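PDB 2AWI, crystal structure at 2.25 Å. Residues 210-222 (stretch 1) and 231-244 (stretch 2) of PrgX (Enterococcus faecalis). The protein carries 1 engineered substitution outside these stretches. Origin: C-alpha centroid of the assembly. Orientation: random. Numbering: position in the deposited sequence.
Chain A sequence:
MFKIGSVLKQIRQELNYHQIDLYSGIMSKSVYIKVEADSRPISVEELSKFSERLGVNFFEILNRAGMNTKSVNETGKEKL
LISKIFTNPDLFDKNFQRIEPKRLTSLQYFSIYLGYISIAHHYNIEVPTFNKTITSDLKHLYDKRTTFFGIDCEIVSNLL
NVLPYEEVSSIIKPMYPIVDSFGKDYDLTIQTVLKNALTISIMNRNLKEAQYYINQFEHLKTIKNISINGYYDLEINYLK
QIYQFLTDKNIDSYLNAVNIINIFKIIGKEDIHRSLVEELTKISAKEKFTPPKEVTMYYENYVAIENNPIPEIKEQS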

ATOM      1  N   ALA A 210     -16.657 -23.209  -9.780  1.00 42.00           N
ATOM      2  CA  ALA A 210     -15.385 -22.520  -9.631  1.00 42.36           C
ATOM      3  C   ALA A 210     -14.413 -23.356  -8.813  1.00 42.57           C
ATOM      4  O   ALA A 210     -13.251 -23.500  -9.186  1.00 45.25           O
ATOM      5  CB  ALA A 210     -15.591 -21.154  -8.971  1.00 37.02           C
ATOM      6  N   GLN A 211     -14.886 -23.909  -7.702  1.00 41.62           N
ATOM      7  CA  GLN A 211     -14.026 -24.722  -6.854  1.00 43.15           C
ATOM      8  C   GLN A 211     -13.559 -25.957  -7.628  1.00 40.54           C
ATOM      9  O   GLN A 211     -12.430 -26.418  -7.472  1.00 39.92           O
ATOM     10  CB  GLN A 211     -14.766 -25.152  -5.583  1.00 58.55           C
ATOM     11  CG  GLN A 211     -13.860 -25.796  -4.536  1.00 62.51           C
ATOM     12  CD  GLN A 211     -14.622 -26.355  -3.341  1.00 69.51           C
ATOM     13  OE1 GLN A 211     -14.021 -26.813  -2.366  1.00 77.54           O
ATOM     14  NE2 GLN A 211     -15.952 -26.326  -3.413  1.00 74.73           N
ATOM     15  N   TYR A 212     -14.434 -26.490  -8.468  1.00 38.07           N
ATOM     16  CA  TYR A 212     -14.076 -27.659  -9.245  1.00 36.78           C
ATOM     17  C   TYR A 212     -12.798 -27.356 -10.018  1.00 36.31           C
ATOM     18  O   TYR A 212     -11.788 -28.041  -9.861  1.00 37.26           O
ATOM     19  CB  TYR A 212     -15.206 -28.029 -10.223  1.00 31.64           C
ATOM     20  CG  TYR A 212     -14.802 -29.083 -11.231  1.00 29.64           C
ATOM     21  CD1 TYR A 212     -14.589 -30.407 -10.842  1.00 27.29           C
ATOM     22  CD2 TYR A 212     -14.565 -28.743 -12.563  1.00 30.05           C
ATOM     23  CE1 TYR A 212     -14.141 -31.367 -11.760  1.00 25.66           C
ATOM     24  CE2 TYR A 212     -14.117 -29.691 -13.485  1.00 25.16           C
ATOM     25  CZ  TYR A 212     -13.905 -30.997 -13.077  1.00 30.07           C
ATOM     26  OH  TYR A 212     -13.425 -31.927 -13.978  1.00 34.97           O
ATOM     27  N   TYR A 213     -12.852 -26.317 -10.847  1.00 35.52           N
ATOM     28  CA  TYR A 213     -11.716 -25.926 -11.668  1.00 37.07           C
ATOM     29  C   TYR A 213     -10.487 -25.508 -10.866  1.00 37.09           C
ATOM     30  O   TYR A 213      -9.363 -25.855 -11.225  1.00 36.39           O
ATOM     31  CB  TYR A 213     -12.150 -24.823 -12.627  1.00 31.01           C
ATOM     32  CG  TYR A 213     -13.196 -25.308 -13.606  1.00 30.24           C
ATOM     33  CD1 TYR A 213     -12.902 -26.317 -14.523  1.00 33.96           C
ATOM     34  CD2 TYR A 213     -14.489 -24.778 -13.602  1.00 33.10           C
ATOM     35  CE1 TYR A 213     -13.867 -26.791 -15.413  1.00 31.59           C
ATOM     36  CE2 TYR A 213     -15.460 -25.240 -14.487  1.00 34.21           C
ATOM     37  CZ  TYR A 213     -15.141 -26.247 -15.390  1.00 35.85           C
ATOM     38  OH  TYR A 213     -16.090 -26.701 -16.276  1.00 33.92           O
ATOM     39  N   ILE A 214     -10.694 -24.774  -9.779  1.00 38.69           N
ATOM     40  CA  ILE A 214      -9.582 -24.361  -8.943  1.00 37.61           C
ATOM     41  C   ILE A 214      -8.877 -25.620  -8.447  1.00 39.53           C
ATOM     42  O   ILE A 214      -7.650 -25.661  -8.343  1.00 41.11           O
ATOM     43  CB  ILE A 214     -10.070 -23.527  -7.739  1.00 26.42           C
ATOM     44  CG1 ILE A 214     -10.539 -22.152  -8.231  1.00 22.82           C
ATOM     45  CG2 ILE A 214      -8.960 -23.399  -6.688  1.00 22.63           C
ATOM     46  CD1 ILE A 214     -10.947 -21.199  -7.115  1.00 27.87           C
ATOM     47  N   ASN A 215      -9.657 -26.654  -8.150  1.00 34.66           N
ATOM     48  CA  ASN A 215      -9.101 -27.918  -7.680  1.00 34.82           C
ATOM     49  C   ASN A 215      -8.356 -28.636  -8.802  1.00 32.48           C
ATOM     50  O   ASN A 215      -7.260 -29.158  -8.593  1.00 34.77           O
ATOM     51  CB  ASN A 215     -10.211 -28.825  -7.138  1.00 77.36           C
ATOM     52  CG  ASN A 215     -10.778 -28.336  -5.817  1.00 81.50           C
ATOM     53  OD1 ASN A 215     -11.747 -28.893  -5.302  1.00 87.52           O
ATOM     54  ND2 ASN A 215     -10.169 -27.296  -5.259  1.00 85.43           N
ATOM     55  N   GLN A 216      -8.952 -28.675  -9.991  1.00 32.50           N
ATOM     56  CA  GLN A 216      -8.302 -29.331 -11.120  1.00 33.39           C
ATOM     57  C   GLN A 216      -6.953 -28.665 -11.412  1.00 35.15           C
ATOM     58  O   GLN A 216      -5.941 -29.339 -11.610  1.00 33.10           O
ATOM     59  CB  GLN A 216      -9.187 -29.273 -12.371  1.00 31.60           C
ATOM     60  CG  GLN A 216     -10.443 -30.132 -12.300  1.00 31.23           C
ATOM     61  CD  GLN A 216     -10.187 -31.514 -11.712  1.00 32.10           C
ATOM     62  OE1 GLN A 216      -9.277 -32.229 -12.132  1.00 31.48           O
ATOM     63  NE2 GLN A 216     -10.997 -31.893 -10.731  1.00 31.23           N
ATOM     64  N   PHE A 217      -6.942 -27.336 -11.423  1.00 44.26           N
ATOM     65  CA  PHE A 217      -5.715 -26.611 -11.693  1.00 45.39           C
ATOM     66  C   PHE A 217      -4.657 -26.895 -10.639  1.00 45.00           C
ATOM     67  O   PHE A 217      -3.502 -27.168 -10.966  1.00 45.42           O
ATOM     68  CB  PHE A 217      -5.962 -25.105 -11.741  1.00 33.39           C
ATOM     69  CG  PHE A 217      -4.724 -24.317 -12.044  1.00 35.79           C
ATOM     70  CD1 PHE A 217      -4.132 -24.388 -13.304  1.00 33.46           C
ATOM     71  CD2 PHE A 217      -4.113 -23.549 -11.058  1.00 34.23           C
ATOM     72  CE1 PHE A 217      -2.955 -23.709 -13.571  1.00 32.92           C
ATOM     73  CE2 PHE A 217      -2.928 -22.867 -11.319  1.00 29.59           C
ATOM     74  CZ  PHE A 217      -2.350 -22.947 -12.574  1.00 28.44           C
ATOM     75  N   GLU A 218      -5.048 -26.824  -9.373  1.00 31.96           N
ATOM     76  CA  GLU A 218      -4.103 -27.063  -8.299  1.00 33.38           C
ATOM     77  C   GLU A 218      -3.564 -28.482  -8.308  1.00 33.72           C
ATOM     78  O   GLU A 218      -2.442 -28.728  -7.878  1.00 35.03           O
ATOM     79  CB  GLU A 218      -4.743 -26.731  -6.951  1.00 41.63           C
ATOM     80  CG  GLU A 218      -4.883 -25.229  -6.722  1.00 46.38           C
ATOM     81  CD  GLU A 218      -3.540 -24.505  -6.724  1.00 54.16           C
ATOM     82  OE1 GLU A 218      -3.478 -23.359  -7.223  1.00 45.96           O
ATOM     83  OE2 GLU A 218      -2.547 -25.076  -6.220  1.00 58.13           O
ATOM     84  N   HIS A 219      -4.356 -29.419  -8.806  1.00 33.21           N
ATOM     85  CA  HIS A 219      -3.905 -30.796  -8.862  1.00 33.63           C
ATOM     86  C   HIS A 219      -2.800 -30.958  -9.907  1.00 35.90           C
ATOM     87  O   HIS A 219      -1.908 -31.795  -9.753  1.00 37.57           O
ATOM     88  CB  HIS A 219      -5.062 -31.732  -9.202  1.00 31.67           C
ATOM     89  CG  HIS A 219      -4.634 -33.153  -9.383  1.00 28.71           C
ATOM     90  ND1 HIS A 219      -4.070 -33.890  -8.364  1.00 30.70           N
ATOM     91  CD2 HIS A 219      -4.612 -33.945 -10.481  1.00 22.65           C
ATOM     92  CE1 HIS A 219      -3.715 -35.074  -8.830  1.00 24.63           C
ATOM     93  NE2 HIS A 219      -4.030 -35.133 -10.111  1.00 23.53           N
ATOM     94  N   LEU A 220      -2.869 -30.166 -10.976  1.00 33.98           N
ATOM     95  CA  LEU A 220      -1.862 -30.226 -12.027  1.00 34.60           C
ATOM     96  C   LEU A 220      -0.464 -30.042 -11.449  1.00 33.79           C
ATOM     97  O   LEU A 220       0.502 -30.603 -11.965  1.00 35.72           O
ATOM     98  CB  LEU A 220      -2.101 -29.140 -13.080  1.00 40.81           C
ATOM     99  CG  LEU A 220      -3.344 -29.202 -13.972  1.00 40.33           C
ATOM    100  CD1 LEU A 220      -3.229 -28.116 -15.040  1.00 37.16           C
ATOM    101  CD2 LEU A 220      -3.461 -30.565 -14.634  1.00 36.22           C
ATOM    102  N   LYS A 221      -0.365 -29.260 -10.375  1.00 36.28           N
ATOM    103  CA  LYS A 221       0.918 -28.989  -9.734  1.00 34.82           C
ATOM    104  C   LYS A 221       1.544 -30.194  -9.032  1.00 37.81           C
ATOM    105  O   LYS A 221       2.661 -30.099  -8.525  1.00 42.69           O
ATOM    106  CB  LYS A 221       0.780 -27.835  -8.731  1.00 25.60           C
ATOM    107  CG  LYS A 221       0.440 -26.493  -9.365  1.00 24.94           C
ATOM    108  CD  LYS A 221       0.180 -25.415  -8.314  1.00 26.44           C
ATOM    109  CE  LYS A 221      -0.160 -24.077  -8.978  1.00 24.13           C
ATOM    110  NZ  LYS A 221      -0.617 -23.036  -8.001  1.00 26.85           N
ATOM    111  N   THR A 222       0.837 -31.320  -8.997  1.00 38.63           N
ATOM    112  CA  THR A 222       1.363 -32.520  -8.348  1.00 38.09           C
ATOM    113  C   THR A 222       1.897 -33.489  -9.395  1.00 40.27           C
ATOM    114  O   THR A 222       2.511 -34.505  -9.057  1.00 41.74           O
ATOM    115  CB  THR A 222       0.278 -33.266  -7.533  1.00 29.95           C
ATOM    116  OG1 THR A 222      -0.775 -33.683  -8.411  1.00 28.94           O
ATOM    117  CG2 THR A 222      -0.295 -32.373  -6.440  1.00 25.74           C
TER
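Stretch 2 (231-244) YYDLEINYLKQIYQ

Stretch 2 is helical throughout, part of a helix that extends beyond it in both directions. It packs against the helix of stretch 1 in a roughly antiparallel sense. The angle between the N-to-C directions is 143°, with a signed crossing angle of -143°. The axes come within 10.7 Å of each other. Together the two stretches bury 532 Å².

The antiparallel course pairs the start of stretch 1 with the end of stretch 2. Ala-210 CA lies 7.3 Å from Tyr-243 CA, and Ile-214 CA lies 6.9 Å from Lys-240 CA.

At this end the small side chain of Ala-210 leaves room for a ring. Tyr-243, with chi1 in t, points toward stretch 1, and its CD1 comes 3.9 Å from Ala-210 CB. Gln-211 lies alongside the same ring. Its NE2 is 3.5 Å from Tyr-243 OH, but the angle is too poor for a hydrogen bond.

One turn on, Ile-214 is the bump. Its CA-to-CB bond points sideways, yet its end comes nearer to stretch 2. The tip, CD1, fits between Lys-240 and Tyr-243, 3.7 Å from Lys-240 CA and 4.0 Å from Tyr-243 CB. It therefore reaches the backbone of the facing helix.

Next, Phe-217 and Ile-236 point toward the opposite stretch and meet closely. Ile-236 CD1 sits over one face of the Phe-217 ring, 3.3 Å from Phe-217 CD1, in a CH-pi contact. Asp-233 OD1 lies at the ring edge, 3.5 Å from Phe-217 CE2.

Beyond the ring the contact turns polar. The extended Lys-221 side chain forms a salt bridge, its NZ donating to Asp-233 OD1 at 2.8 Å. The same NZ bonds Glu-218 OE1 at 3.0 Å, so the ammonium group links two carboxylates. Water 1 also bridges Lys-221 NZ (3.1 Å) and Asp-233 OD2 (2.9 Å).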

ATOM      1  N   TYR A 231       1.706 -17.182 -15.900  1.00 26.20           N
ATOM      2  CA  TYR A 231       0.652 -16.190 -16.067  1.00 25.74           C
ATOM      3  C   TYR A 231      -0.690 -16.759 -15.611  1.00 26.35           C
ATOM      4  O   TYR A 231      -1.484 -16.071 -14.972  1.00 29.09           O
ATOM      5  CB  TYR A 231       0.555 -15.750 -17.533  1.00 21.29           C
ATOM      6  CG  TYR A 231       1.802 -15.078 -18.066  1.00 26.57           C
ATOM      7  CD1 TYR A 231       2.322 -13.930 -17.460  1.00 19.85           C
ATOM      8  CD2 TYR A 231       2.446 -15.568 -19.196  1.00 25.34           C
ATOM      9  CE1 TYR A 231       3.446 -13.290 -17.977  1.00 17.67           C
ATOM     10  CE2 TYR A 231       3.570 -14.936 -19.716  1.00 18.76           C
ATOM     11  CZ  TYR A 231       4.062 -13.803 -19.105  1.00 19.57           C
ATOM     12  OH  TYR A 231       5.174 -13.195 -19.637  1.00 25.62           O
ATOM     13  N   TYR A 232      -0.938 -18.017 -15.955  1.00 23.88           N
ATOM     14  CA  TYR A 232      -2.169 -18.696 -15.581  1.00 26.76           C
ATOM     15  C   TYR A 232      -2.227 -18.904 -14.070  1.00 28.96           C
ATOM     16  O   TYR A 232      -3.282 -18.774 -13.455  1.00 29.38           O
ATOM     17  CB  TYR A 232      -2.251 -20.062 -16.279  1.00 18.56           C
ATOM     18  CG  TYR A 232      -2.614 -20.028 -17.755  1.00 20.29           C
ATOM     19  CD1 TYR A 232      -2.665 -21.205 -18.496  1.00 19.54           C
ATOM     20  CD2 TYR A 232      -2.936 -18.833 -18.399  1.00 12.87           C
ATOM     21  CE1 TYR A 232      -3.032 -21.199 -19.847  1.00 18.12           C
ATOM     22  CE2 TYR A 232      -3.307 -18.820 -19.762  1.00 10.89           C
ATOM     23  CZ  TYR A 232      -3.351 -20.008 -20.468  1.00 19.98           C
ATOM     24  OH  TYR A 232      -3.723 -20.019 -21.787  1.00 26.10           O
ATOM     25  N   ASP A 233      -1.087 -19.237 -13.475  1.00 28.95           N
ATOM     26  CA  ASP A 233      -1.017 -19.471 -12.041  1.00 30.29           C
ATOM     27  C   ASP A 233      -1.344 -18.187 -11.282  1.00 31.92           C
ATOM     28  O   ASP A 233      -1.884 -18.213 -10.176  1.00 31.65           O
ATOM     29  CB  ASP A 233       0.388 -19.963 -11.676  1.00 28.17           C
ATOM     30  CG  ASP A 233       0.493 -20.427 -10.239  1.00 26.86           C
ATOM     31  OD1 ASP A 233      -0.538 -20.845  -9.672  1.00 24.58           O
ATOM     32  OD2 ASP A 233       1.609 -20.395  -9.682  1.00 31.30           O
ATOM     33  N   LEU A 234      -1.026 -17.062 -11.905  1.00 29.97           N
ATOM     34  CA  LEU A 234      -1.253 -15.755 -11.317  1.00 30.89           C
ATOM     35  C   LEU A 234      -2.722 -15.357 -11.477  1.00 28.77           C
ATOM     36  O   LEU A 234      -3.362 -14.896 -10.532  1.00 29.16           O
ATOM     37  CB  LEU A 234      -0.348 -14.742 -12.020  1.00 42.67           C
ATOM     38  CG  LEU A 234       0.113 -13.471 -11.321  1.00 51.91           C
ATOM     39  CD1 LEU A 234       0.736 -13.817  -9.981  1.00 52.15           C
ATOM     40  CD2 LEU A 234       1.129 -12.761 -12.223  1.00 44.14           C
ATOM     41  N   GLU A 235      -3.248 -15.546 -12.680  1.00 28.63           N
ATOM     42  CA  GLU A 235      -4.627 -15.195 -12.977  1.00 30.01           C
ATOM     43  C   GLU A 235      -5.620 -16.093 -12.245  1.00 31.68           C
ATOM     44  O   GLU A 235      -6.600 -15.612 -11.672  1.00 31.71           O
ATOM     45  CB  GLU A 235      -4.864 -15.265 -14.485  1.00 31.30           C
ATOM     46  CG  GLU A 235      -6.290 -14.986 -14.913  1.00 31.24           C
ATOM     47  CD  GLU A 235      -6.382 -14.733 -16.398  1.00 34.82           C
ATOM     48  OE1 GLU A 235      -5.416 -15.091 -17.108  1.00 35.61           O
ATOM     49  OE2 GLU A 235      -7.411 -14.186 -16.857  1.00 39.47           O
ATOM     50  N   ILE A 236      -5.355 -17.396 -12.272  1.00 42.89           N
ATOM     51  CA  ILE A 236      -6.204 -18.368 -11.599  1.00 43.03           C
ATOM     52  C   ILE A 236      -6.203 -18.121 -10.093  1.00 44.84           C
ATOM     53  O   ILE A 236      -7.228 -18.290  -9.430  1.00 45.65           O
ATOM     54  CB  ILE A 236      -5.730 -19.808 -11.897  1.00 24.13           C
ATOM     55  CG1 ILE A 236      -6.182 -20.205 -13.304  1.00 21.70           C
ATOM     56  CG2 ILE A 236      -6.263 -20.781 -10.847  1.00 24.32           C
ATOM     57  CD1 ILE A 236      -5.779 -21.607 -13.707  1.00 20.33           C
ATOM     58  N   ASN A 237      -5.053 -17.711  -9.558  1.00 30.58           N
ATOM     59  CA  ASN A 237      -4.930 -17.430  -8.129  1.00 32.43           C
ATOM     60  C   ASN A 237      -5.721 -16.167  -7.790  1.00 33.69           C
ATOM     61  O   ASN A 237      -6.148 -15.972  -6.652  1.00 32.86           O
ATOM     62  CB  ASN A 237      -3.458 -17.253  -7.746  1.00 42.00           C
ATOM     63  CG  ASN A 237      -3.208 -17.485  -6.267  1.00 48.84           C
ATOM     64  OD1 ASN A 237      -3.498 -16.628  -5.427  1.00 57.26           O
ATOM     65  ND2 ASN A 237      -2.673 -18.661  -5.936  1.00 40.42           N
ATOM     66  N   TYR A 238      -5.905 -15.304  -8.786  1.00 30.92           N
ATOM     67  CA  TYR A 238      -6.673 -14.084  -8.598  1.00 30.93           C
ATOM     68  C   TYR A 238      -8.158 -14.463  -8.574  1.00 31.19           C
ATOM     69  O   TYR A 238      -8.948 -13.869  -7.843  1.00 31.33           O
ATOM     70  CB  TYR A 238      -6.394 -13.091  -9.735  1.00 35.91           C
ATOM     71  CG  TYR A 238      -7.581 -12.227 -10.116  1.00 36.51           C
ATOM     72  CD1 TYR A 238      -8.460 -12.621 -11.121  1.00 40.29           C
ATOM     73  CD2 TYR A 238      -7.840 -11.032  -9.451  1.00 39.43           C
ATOM     74  CE1 TYR A 238      -9.569 -11.846 -11.456  1.00 40.82           C
ATOM     75  CE2 TYR A 238      -8.946 -10.250  -9.775  1.00 40.22           C
ATOM     76  CZ  TYR A 238      -9.806 -10.664 -10.777  1.00 44.14           C
ATOM     77  OH  TYR A 238     -10.904  -9.896 -11.098  1.00 44.85           O
ATOM     78  N   LEU A 239      -8.526 -15.454  -9.380  1.00 31.63           N
ATOM     79  CA  LEU A 239      -9.903 -15.912  -9.440  1.00 30.91           C
ATOM     80  C   LEU A 239     -10.220 -16.645  -8.142  1.00 31.73           C
ATOM     81  O   LEU A 239     -11.355 -16.648  -7.678  1.00 34.30           O
ATOM     82  CB  LEU A 239     -10.101 -16.827 -10.654  1.00 23.47           C
ATOM     83  CG  LEU A 239     -10.079 -16.071 -11.989  1.00 25.83           C
ATOM     84  CD1 LEU A 239      -9.883 -17.036 -13.161  1.00 25.93           C
ATOM     85  CD2 LEU A 239     -11.378 -15.290 -12.136  1.00 25.80           C
ATOM     86  N   LYS A 240      -9.195 -17.250  -7.557  1.00 31.94           N
ATOM     87  CA  LYS A 240      -9.336 -17.965  -6.299  1.00 35.34           C
ATOM     88  C   LYS A 240      -9.586 -16.936  -5.199  1.00 34.28           C
ATOM     89  O   LYS A 240     -10.419 -17.146  -4.317  1.00 35.02           O
ATOM     90  CB  LYS A 240      -8.061 -18.757  -6.003  1.00 49.14           C
ATOM     91  CG  LYS A 240      -8.070 -19.520  -4.690  1.00 56.46           C
ATOM     92  CD  LYS A 240      -6.718 -20.178  -4.451  1.00 55.62           C
ATOM     93  CE  LYS A 240      -6.623 -20.801  -3.070  1.00 63.86           C
ATOM     94  NZ  LYS A 240      -5.268 -21.381  -2.823  1.00 64.05           N
ATOM     95  N   GLN A 241      -8.865 -15.819  -5.254  1.00 39.29           N
ATOM     96  CA  GLN A 241      -9.036 -14.761  -4.266  1.00 38.26           C
ATOM     97  C   GLN A 241     -10.464 -14.225  -4.369  1.00 38.09           C
ATOM     98  O   GLN A 241     -11.087 -13.895  -3.364  1.00 38.41           O
ATOM     99  CB  GLN A 241      -8.031 -13.627  -4.504  1.00 32.36           C
ATOM    100  CG  GLN A 241      -6.567 -14.009  -4.286  1.00 30.70           C
ATOM    101  CD  GLN A 241      -6.299 -14.558  -2.897  1.00 35.13           C
ATOM    102  OE1 GLN A 241      -6.646 -13.941  -1.892  1.00 38.75           O
ATOM    103  NE2 GLN A 241      -5.672 -15.727  -2.836  1.00 36.65           N
ATOM    104  N   ILE A 242     -10.978 -14.138  -5.592  1.00 41.61           N
ATOM    105  CA  ILE A 242     -12.338 -13.662  -5.804  1.00 40.70           C
ATOM    106  C   ILE A 242     -13.319 -14.708  -5.269  1.00 41.81           C
ATOM    107  O   ILE A 242     -14.338 -14.367  -4.678  1.00 42.85           O
ATOM    108  CB  ILE A 242     -12.610 -13.415  -7.296  1.00 33.61           C
ATOM    109  CG1 ILE A 242     -11.686 -12.311  -7.809  1.00 28.39           C
ATOM    110  CG2 ILE A 242     -14.076 -13.058  -7.518  1.00 29.91           C
ATOM    111  CD1 ILE A 242     -11.852 -10.980  -7.089  1.00 33.27           C
ATOM    112  N   TYR A 243     -12.998 -15.981  -5.481  1.00 48.52           N
ATOM    113  CA  TYR A 243     -13.830 -17.080  -5.004  1.00 50.06           C
ATOM    114  C   TYR A 243     -13.980 -16.986  -3.486  1.00 51.19           C
ATOM    115  O   TYR A 243     -15.080 -17.136  -2.957  1.00 50.88           O
ATOM    116  CB  TYR A 243     -13.189 -18.424  -5.362  1.00 44.28           C
ATOM    117  CG  TYR A 243     -13.866 -19.624  -4.726  1.00 43.08           C
ATOM    118  CD1 TYR A 243     -15.036 -20.156  -5.263  1.00 42.52           C
ATOM    119  CD2 TYR A 243     -13.342 -20.222  -3.577  1.00 44.28           C
ATOM    120  CE1 TYR A 243     -15.672 -21.252  -4.675  1.00 37.15           C
ATOM    121  CE2 TYR A 243     -13.973 -21.321  -2.980  1.00 43.77           C
ATOM    122  CZ  TYR A 243     -15.138 -21.828  -3.537  1.00 42.57           C
ATOM    123  OH  TYR A 243     -15.784 -22.899  -2.956  1.00 47.14           O
ATOM    124  N   GLN A 244     -12.866 -16.743  -2.799  1.00 47.86           N
ATOM    125  CA  GLN A 244     -12.849 -16.633  -1.343  1.00 49.77           C
ATOM    126  C   GLN A 244     -13.653 -15.435  -0.850  1.00 49.16           C
ATOM    127  O   GLN A 244     -14.258 -15.484   0.218  1.00 50.38           O
ATOM    128  CB  GLN A 244     -11.408 -16.520  -0.838  1.00 62.06           C
ATOM    129  CG  GLN A 244     -10.527 -17.708  -1.199  1.00 68.72           C
ATOM    130  CD  GLN A 244      -9.072 -17.518  -0.786  1.00 68.80           C
ATOM    131  OE1 GLN A 244      -8.230 -18.386  -1.023  1.00 73.51           O
ATOM    132  NE2 GLN A 244      -8.772 -16.380  -0.167  1.00 71.85           N
TER
HETATM  133  O   HOH W   1       2.258 -22.059  -7.415  1.00 56.51           O